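Low temperature requirement C protein (Listeria monocytogenes, PDB 1Y9I) probably acts as a phosphatidylglycerophosphatase, a lipid phosphatase, and binds a calcium and a magnesium ion within an all-helical tetramer. Local coordinates at residues V32-L43 with A151-Y162; H54-A64 with L101-Y109. All coordinates share one frame; numbering follows the deposited sequence.

Interaction 1 of 2, residues V32-L43 with A151-Y162; sequences VLFLQQKYHPGL and AAAAASRLAHSY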
# COMPACT_ATOMS: atom_id res chain seq x y z
N VAL A 32 -1.14 -15.24 16.86
CA VAL A 32 0.27 -15.07 16.57
C VAL A 32 0.94 -16.44 16.73
O VAL A 32 1.81 -16.81 15.94
CB VAL A 32 0.92 -14.07 17.54
CG1 VAL A 32 2.43 -14.00 17.29
CG2 VAL A 32 0.29 -12.69 17.37
N LEU A 33 0.54 -17.18 17.75
CA LEU A 33 1.10 -18.51 18.00
C LEU A 33 0.78 -19.40 16.79
O LEU A 33 1.65 -20.12 16.30
CB LEU A 33 0.49 -19.11 19.27
CG LEU A 33 1.03 -20.47 19.74
CD1 LEU A 33 2.51 -20.34 20.09
CD2 LEU A 33 0.24 -20.94 20.95
N PHE A 34 -0.46 -19.32 16.32
CA PHE A 34 -0.92 -20.10 15.17
C PHE A 34 -0.08 -19.79 13.92
O PHE A 34 0.22 -20.68 13.13
CB PHE A 34 -2.39 -19.76 14.89
CG PHE A 34 -2.95 -20.46 13.69
CD1 PHE A 34 -3.37 -21.78 13.78
CD2 PHE A 34 -3.07 -19.79 12.48
CE1 PHE A 34 -3.90 -22.44 12.66
CE2 PHE A 34 -3.59 -20.43 11.36
CZ PHE A 34 -4.01 -21.76 11.46
N LEU A 35 0.28 -18.53 13.76
CA LEU A 35 1.07 -18.09 12.61
C LEU A 35 2.56 -18.42 12.65
O LEU A 35 3.17 -18.67 11.61
CB LEU A 35 0.94 -16.58 12.44
CG LEU A 35 -0.42 -16.01 12.06
CD1 LEU A 35 -0.34 -14.49 12.05
CD2 LEU A 35 -0.81 -16.52 10.68
N GLN A 36 3.15 -18.41 13.85
CA GLN A 36 4.59 -18.63 13.97
C GLN A 36 5.08 -19.94 14.59
O GLN A 36 6.26 -20.25 14.48
CB GLN A 36 5.20 -17.47 14.75
CG GLN A 36 5.25 -16.16 13.97
CD GLN A 36 6.40 -16.12 12.98
OE1 GLN A 36 6.65 -17.09 12.27
NE2 GLN A 36 7.10 -14.99 12.93
N GLN A 37 4.19 -20.69 15.23
CA GLN A 37 4.58 -21.94 15.89
C GLN A 37 5.30 -22.95 15.00
O GLN A 37 6.22 -23.63 15.45
CB GLN A 37 3.36 -22.61 16.52
CG GLN A 37 2.31 -23.04 15.52
CD GLN A 37 1.21 -23.86 16.17
OE1 GLN A 37 0.58 -23.42 17.13
NE2 GLN A 37 0.99 -25.07 15.65
N LYS A 38 4.87 -23.05 13.75
CA LYS A 38 5.47 -24.00 12.81
C LYS A 38 6.90 -23.63 12.43
O LYS A 38 7.70 -24.50 12.08
CB LYS A 38 4.61 -24.08 11.54
CG LYS A 38 5.11 -25.07 10.50
CD LYS A 38 4.99 -26.51 10.99
CE LYS A 38 5.53 -27.50 9.96
NZ LYS A 38 4.81 -27.39 8.65
N TYR A 39 7.23 -22.35 12.52
CA TYR A 39 8.56 -21.87 12.16
C TYR A 39 9.48 -21.73 13.36
O TYR A 39 10.69 -21.55 13.21
CB TYR A 39 8.43 -20.52 11.44
CG TYR A 39 7.48 -20.58 10.26
CD1 TYR A 39 7.79 -21.34 9.13
CD2 TYR A 39 6.27 -19.90 10.29
CE1 TYR A 39 6.90 -21.44 8.07
CE2 TYR A 39 5.37 -19.99 9.23
CZ TYR A 39 5.69 -20.76 8.12
OH TYR A 39 4.80 -20.86 7.08
N HIS A 40 8.91 -21.81 14.56
CA HIS A 40 9.68 -21.70 15.79
C HIS A 40 9.14 -22.73 16.77
O HIS A 40 8.36 -22.40 17.67
CB HIS A 40 9.54 -20.29 16.37
CG HIS A 40 10.03 -19.21 15.46
ND1 HIS A 40 11.37 -19.02 15.19
CD2 HIS A 40 9.37 -18.26 14.77
CE1 HIS A 40 11.51 -18.00 14.36
NE2 HIS A 40 10.31 -17.52 14.09
N PRO A 41 9.54 -24.00 16.62
CA PRO A 41 9.05 -25.03 17.53
C PRO A 41 9.31 -24.66 18.99
O PRO A 41 10.35 -24.08 19.32
CB PRO A 41 9.80 -26.28 17.08
CG PRO A 41 11.07 -25.73 16.50
CD PRO A 41 10.57 -24.54 15.72
N GLY A 42 8.35 -24.97 19.86
CA GLY A 42 8.51 -24.64 21.26
C GLY A 42 8.00 -23.26 21.62
O GLY A 42 7.93 -22.90 22.79
N LEU A 43 7.64 -22.48 20.60
CA LEU A 43 7.12 -21.13 20.81
C LEU A 43 5.93 -21.18 21.77
O LEU A 43 5.04 -22.01 21.61
CB LEU A 43 6.68 -20.51 19.48
CG LEU A 43 6.12 -19.08 19.49
CD1 LEU A 43 7.21 -18.10 19.89
CD2 LEU A 43 5.57 -18.72 18.11
N ALA A 151 -2.53 -9.47 14.62
CA ALA A 151 -1.84 -10.75 14.75
C ALA A 151 -0.67 -10.84 13.77
O ALA A 151 0.44 -11.24 14.14
CB ALA A 151 -2.82 -11.90 14.51
N ALA A 152 -0.92 -10.47 12.52
CA ALA A 152 0.10 -10.51 11.49
C ALA A 152 1.23 -9.53 11.79
O ALA A 152 2.40 -9.83 11.56
CB ALA A 152 -0.52 -10.20 10.12
N ALA A 153 0.88 -8.34 12.28
CA ALA A 153 1.89 -7.35 12.61
C ALA A 153 2.74 -7.87 13.76
O ALA A 153 3.97 -7.74 13.74
CB ALA A 153 1.23 -6.02 12.99
N ALA A 154 2.08 -8.46 14.76
CA ALA A 154 2.76 -9.01 15.92
C ALA A 154 3.68 -10.16 15.49
O ALA A 154 4.78 -10.30 16.01
CB ALA A 154 1.74 -9.50 16.96
N ALA A 155 3.21 -10.99 14.56
CA ALA A 155 4.01 -12.11 14.06
C ALA A 155 5.25 -11.59 13.34
O ALA A 155 6.32 -12.20 13.39
CB ALA A 155 3.18 -12.97 13.11
N SER A 156 5.10 -10.45 12.66
CA SER A 156 6.21 -9.84 11.94
C SER A 156 7.24 -9.28 12.92
O SER A 156 8.45 -9.45 12.74
CB SER A 156 5.69 -8.72 11.04
OG SER A 156 6.76 -7.99 10.47
N ARG A 157 6.77 -8.62 13.97
CA ARG A 157 7.69 -8.08 14.96
C ARG A 157 8.49 -9.23 15.58
O ARG A 157 9.69 -9.13 15.80
CB ARG A 157 6.94 -7.32 16.06
CG ARG A 157 7.88 -6.70 17.10
CD ARG A 157 7.13 -5.94 18.18
NE ARG A 157 8.06 -5.23 19.06
CZ ARG A 157 8.88 -5.84 19.92
NH1 ARG A 157 8.89 -7.16 20.01
NH2 ARG A 157 9.71 -5.12 20.66
N LEU A 158 7.80 -10.34 15.83
CA LEU A 158 8.42 -11.52 16.41
C LEU A 158 9.51 -12.03 15.45
O LEU A 158 10.63 -12.32 15.87
CB LEU A 158 7.36 -12.60 16.65
CG LEU A 158 7.73 -13.92 17.34
CD1 LEU A 158 6.47 -14.65 17.77
CD2 LEU A 158 8.55 -14.78 16.39
N ALA A 159 9.17 -12.14 14.17
CA ALA A 159 10.14 -12.62 13.18
C ALA A 159 11.40 -11.77 13.22
O ALA A 159 12.52 -12.30 13.18
CB ALA A 159 9.53 -12.57 11.78
N HIS A 160 11.24 -10.45 13.31
CA HIS A 160 12.38 -9.55 13.38
C HIS A 160 13.15 -9.71 14.68
O HIS A 160 14.34 -9.40 14.75
CB HIS A 160 11.95 -8.09 13.24
CG HIS A 160 11.74 -7.64 11.83
ND1 HIS A 160 10.56 -7.83 11.15
CD2 HIS A 160 12.58 -7.02 10.96
CE1 HIS A 160 10.67 -7.35 9.93
NE2 HIS A 160 11.89 -6.85 9.79
N SER A 161 12.47 -10.19 15.72
CA SER A 161 13.09 -10.38 17.02
C SER A 161 14.22 -11.41 17.03
O SER A 161 14.86 -11.62 18.06
CB SER A 161 12.04 -10.78 18.06
OG SER A 161 11.06 -9.76 18.22
N TYR A 162 14.48 -12.04 15.89
CA TYR A 162 15.54 -13.03 15.80
C TYR A 162 16.75 -12.55 15.00
O TYR A 162 17.74 -13.27 14.85
CB TYR A 162 15.00 -14.33 15.19
CG TYR A 162 13.98 -15.04 16.06
CD1 TYR A 162 12.78 -14.42 16.42
CD2 TYR A 162 14.21 -16.34 16.51
CE1 TYR A 162 11.83 -15.08 17.21
CE2 TYR A 162 13.27 -17.01 17.31
CZ TYR A 162 12.08 -16.37 17.65
OH TYR A 162 11.15 -17.03 18.43
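The rings of His40 and Tyr162, reaching in from opposing sides, lie against each other in an offset stack, centroids 4.2 Å apart and planes 26° from parallel. Each covers one face of the other near its rim: CZ of Tyr162 rides over the imidazole, CE1 of His40 over the phenol, and the nearest approach is His40 ND1 to Tyr162 CE2 at 3.5 Å. Leu158 divides its two branches between His40 and Leu43. It runs past His40 in the opposite sense, Leu158 CD2 coming 3.9 Å from His40 CD2, while Leu158 CD1 meets Leu43 CD1 tip to tip at 4.1 Å. The stack closes the outer end of a helix-helix contact in this all-helical fold, between helix 25-36 and the C-terminal helix 143-160, whose segments 32-36 and 151-160 cross at -54°. Deeper in, Val32 is a knob in a hole made by Ala151, Ala154, Ala155 and Leu158. With CG1 anti to the backbone N, its CG2 stands anti to the carbonyl carbon and presses on Ala154 CB at 3.5 Å. Cys48 and Val52 of helix 45-56 pack on the same valine. Leu35 sends CD1 over Ala155 CB, 4.0 Å away. The polar link is Gln36: its chain bends at chi2 (-79°), bringing NE2 2.9 Å from Ala155 O in a hydrogen bond tilted from the carbonyl plane. Two donors thus grip that oxygen, Gln36 NE2 and Ala159 N, from opposite faces of its plane.

Interaction 2 of 2, residues H54-A64 with L101-Y109; sequences HVLRKREVQNA and LALSIVNVY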
# COMPACT_ATOMS: atom_id res chain seq x y z
N HIS A 54 3.08 -4.74 22.08
CA HIS A 54 3.90 -3.75 21.38
C HIS A 54 3.19 -3.15 20.18
O HIS A 54 3.33 -1.95 19.91
CB HIS A 54 5.22 -4.38 20.91
CG HIS A 54 6.28 -4.41 21.97
ND1 HIS A 54 6.73 -5.59 22.54
CD2 HIS A 54 6.99 -3.42 22.55
CE1 HIS A 54 7.67 -5.31 23.42
NE2 HIS A 54 7.85 -4.01 23.45
N VAL A 55 2.43 -3.96 19.46
CA VAL A 55 1.69 -3.47 18.30
C VAL A 55 0.61 -2.48 18.74
O VAL A 55 0.45 -1.41 18.13
CB VAL A 55 1.04 -4.65 17.53
CG1 VAL A 55 0.12 -4.12 16.43
CG2 VAL A 55 2.13 -5.53 16.91
N LEU A 56 -0.11 -2.82 19.80
CA LEU A 56 -1.18 -1.95 20.29
C LEU A 56 -0.68 -0.61 20.84
O LEU A 56 -1.47 0.31 21.05
CB LEU A 56 -2.01 -2.68 21.34
CG LEU A 56 -2.82 -3.87 20.81
CD1 LEU A 56 -3.56 -4.54 21.95
CD2 LEU A 56 -3.81 -3.38 19.75
N ARG A 57 0.63 -0.48 21.06
CA ARG A 57 1.18 0.77 21.56
C ARG A 57 1.45 1.74 20.41
O ARG A 57 1.79 2.90 20.63
CB ARG A 57 2.49 0.53 22.32
CG ARG A 57 2.34 -0.31 23.58
CD ARG A 57 3.57 -0.18 24.47
NE ARG A 57 3.51 -1.10 25.61
CZ ARG A 57 3.97 -2.34 25.59
NH1 ARG A 57 4.53 -2.84 24.50
NH2 ARG A 57 3.85 -3.10 26.67
N LYS A 58 1.31 1.25 19.18
CA LYS A 58 1.54 2.08 17.99
C LYS A 58 0.35 2.98 17.70
O LYS A 58 -0.77 2.52 17.57
CB LYS A 58 1.81 1.19 16.77
CG LYS A 58 3.10 0.40 16.83
CD LYS A 58 4.31 1.31 16.71
CE LYS A 58 5.59 0.50 16.63
NZ LYS A 58 6.78 1.36 16.35
N ARG A 59 0.62 4.28 17.59
CA ARG A 59 -0.43 5.25 17.31
C ARG A 59 -1.16 4.90 16.01
O ARG A 59 -2.38 5.00 15.93
CB ARG A 59 0.19 6.65 17.20
CG ARG A 59 -0.83 7.78 17.24
CD ARG A 59 -0.17 9.13 17.01
NE ARG A 59 -1.08 10.24 17.28
CZ ARG A 59 -1.44 10.64 18.49
NH1 ARG A 59 -0.96 10.02 19.57
NH2 ARG A 59 -2.28 11.65 18.64
N GLU A 60 -0.40 4.48 15.00
CA GLU A 60 -0.98 4.11 13.70
C GLU A 60 -2.03 3.01 13.87
O GLU A 60 -3.09 3.03 13.22
CB GLU A 60 0.14 3.63 12.77
CG GLU A 60 -0.23 3.45 11.31
CD GLU A 60 -0.15 4.75 10.51
OE1 GLU A 60 -0.06 4.67 9.27
OE2 GLU A 60 -0.20 5.84 11.12
N VAL A 61 -1.73 2.05 14.73
CA VAL A 61 -2.64 0.94 15.00
C VAL A 61 -3.87 1.43 15.77
O VAL A 61 -4.99 1.07 15.46
CB VAL A 61 -1.93 -0.16 15.81
CG1 VAL A 61 -2.92 -1.23 16.25
CG2 VAL A 61 -0.83 -0.77 14.95
N GLN A 62 -3.64 2.28 16.76
CA GLN A 62 -4.75 2.79 17.56
C GLN A 62 -5.76 3.56 16.71
O GLN A 62 -6.97 3.40 16.89
CB GLN A 62 -4.19 3.66 18.68
CG GLN A 62 -3.33 2.88 19.66
CD GLN A 62 -2.39 3.76 20.43
OE1 GLN A 62 -2.52 4.98 20.41
NE2 GLN A 62 -1.43 3.15 21.13
N ASN A 63 -5.27 4.37 15.79
CA ASN A 63 -6.14 5.14 14.92
C ASN A 63 -7.03 4.23 14.08
O ASN A 63 -8.22 4.50 13.91
CB ASN A 63 -5.32 6.05 13.99
CG ASN A 63 -4.71 7.23 14.73
OD1 ASN A 63 -5.29 7.73 15.69
ND2 ASN A 63 -3.55 7.69 14.27
N ALA A 64 -6.45 3.14 13.57
CA ALA A 64 -7.20 2.20 12.75
C ALA A 64 -8.21 1.42 13.58
O ALA A 64 -9.33 1.19 13.14
CB ALA A 64 -6.24 1.23 12.05
N LEU A 101 -8.00 -0.49 5.60
CA LEU A 101 -7.70 0.06 6.91
C LEU A 101 -6.79 -0.89 7.70
O LEU A 101 -5.82 -0.45 8.32
CB LEU A 101 -9.00 0.29 7.68
CG LEU A 101 -8.87 0.79 9.12
CD1 LEU A 101 -8.22 2.17 9.13
CD2 LEU A 101 -10.25 0.83 9.75
N ALA A 102 -7.10 -2.18 7.66
CA ALA A 102 -6.32 -3.18 8.38
C ALA A 102 -4.89 -3.33 7.84
O ALA A 102 -3.96 -3.65 8.59
CB ALA A 102 -7.03 -4.52 8.34
N LEU A 103 -4.70 -3.10 6.54
CA LEU A 103 -3.36 -3.22 5.99
C LEU A 103 -2.44 -2.17 6.62
O LEU A 103 -1.23 -2.38 6.72
CB LEU A 103 -3.37 -3.06 4.47
CG LEU A 103 -2.03 -3.38 3.80
CD1 LEU A 103 -1.80 -4.89 3.86
CD2 LEU A 103 -2.02 -2.91 2.35
N SER A 104 -3.02 -1.05 7.06
CA SER A 104 -2.22 0.00 7.68
C SER A 104 -1.66 -0.48 9.02
O SER A 104 -0.63 0.01 9.49
CB SER A 104 -3.07 1.27 7.88
OG SER A 104 -4.00 1.11 8.94
N ILE A 105 -2.35 -1.44 9.63
CA ILE A 105 -1.90 -2.01 10.90
C ILE A 105 -0.75 -2.95 10.58
O ILE A 105 0.29 -2.92 11.23
CB ILE A 105 -3.03 -2.81 11.59
CG1 ILE A 105 -4.13 -1.85 12.06
CG2 ILE A 105 -2.47 -3.62 12.75
CD1 ILE A 105 -5.35 -2.56 12.65
N VAL A 106 -0.93 -3.77 9.55
CA VAL A 106 0.13 -4.70 9.15
C VAL A 106 1.41 -3.94 8.80
O VAL A 106 2.52 -4.33 9.20
CB VAL A 106 -0.29 -5.51 7.91
CG1 VAL A 106 0.86 -6.42 7.47
CG2 VAL A 106 -1.53 -6.33 8.22
N ASN A 107 1.26 -2.87 8.03
CA ASN A 107 2.40 -2.08 7.59
C ASN A 107 3.31 -1.53 8.66
O ASN A 107 4.47 -1.21 8.37
CB ASN A 107 1.92 -0.94 6.69
CG ASN A 107 1.97 -1.32 5.23
OD1 ASN A 107 1.10 -0.92 4.44
ND2 ASN A 107 2.99 -2.08 4.85
N VAL A 108 2.81 -1.40 9.89
CA VAL A 108 3.65 -0.87 10.96
C VAL A 108 4.90 -1.72 11.13
O VAL A 108 5.92 -1.24 11.63
CB VAL A 108 2.87 -0.81 12.30
CG1 VAL A 108 3.76 -0.25 13.38
CG2 VAL A 108 1.65 0.08 12.14
N TYR A 109 4.83 -2.99 10.73
CA TYR A 109 6.00 -3.85 10.82
C TYR A 109 6.46 -4.39 9.46
O TYR A 109 7.16 -5.39 9.38
CB TYR A 109 5.77 -4.98 11.83
CG TYR A 109 5.92 -4.50 13.25
CD1 TYR A 109 7.18 -4.15 13.75
CD2 TYR A 109 4.81 -4.32 14.08
CE1 TYR A 109 7.33 -3.63 15.04
CE2 TYR A 109 4.95 -3.79 15.37
CZ TYR A 109 6.21 -3.45 15.84
OH TYR A 109 6.36 -2.92 17.10
O HOH W 1 -3.84 3.63 10.57
O HOH W 2 0.84 2.22 8.61
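Lys58 lies across Val108 and Tyr109 at one end of an antiparallel helix pair, in which 59-64 and 101-106 run at 160° to each other with their axes 8.9 Å apart. Lys58 occupies the N-cap position of helix 59-76. From its CB, which just reaches Val108 CG1, the chain goes to CG, which touches that methyl at 3.6 Å. A bend at chi2 (-70°) then lays CD along the same methyl. CE, next in line, stays near Val108 CG1 and also comes within 3.5 Å of Tyr109 OH, the lysine crossing the tyrosine at about a right angle. At the tip, Lys58 NZ ends 4.4 Å from Tyr109 OH, its nearest atom in 101-109. Val55 CG2 approaches the same ring at Tyr109 CE2, 3.7 Å off. Val108 uses its other branch on the helix proper: CG2 meets Val61 CG2 at 3.8 Å and also lies by Glu60 CB. Farther along, Ala64 CB fits between Leu101 CD1 and Ile105 CG1, 3.7 Å from each atom. Val97 and Ile100 of the fourth subunit pack on Leu101 and Ser104, placing this end at a tetramer interface. The polar edge is bridged by water. Glu60 OE1 accepts from a backbone N-H of Ser111 in the third subunit and from one water, which also donates to Ser104 O. A second water donates to Glu60 O and, at 3.0 Å, to Ser104 OG.

How the interactions relate
Interactions 1 and 2 have centres about 17 Å apart in one helical bundle. Along the chain the order is 32-43, 54-64, 101-109, 151-162, so the two segments of interaction 2 lie between those of interaction 1. Helix 25-36 is followed directly by helix 45-56, where 54-64 begins. The contacts meet through helix 143-160: Ser156 OG is 2.8 Å from Tyr109 O, a probable hydrogen bond, and Arg157 packs against Tyr109 and His54. This helix also carries Asp144 and Asp145 of the magnesium site, while helix 97-106 carries Asp98, which binds both metals. The packing therefore joins two metal-bearing helices to the rest of the bundle.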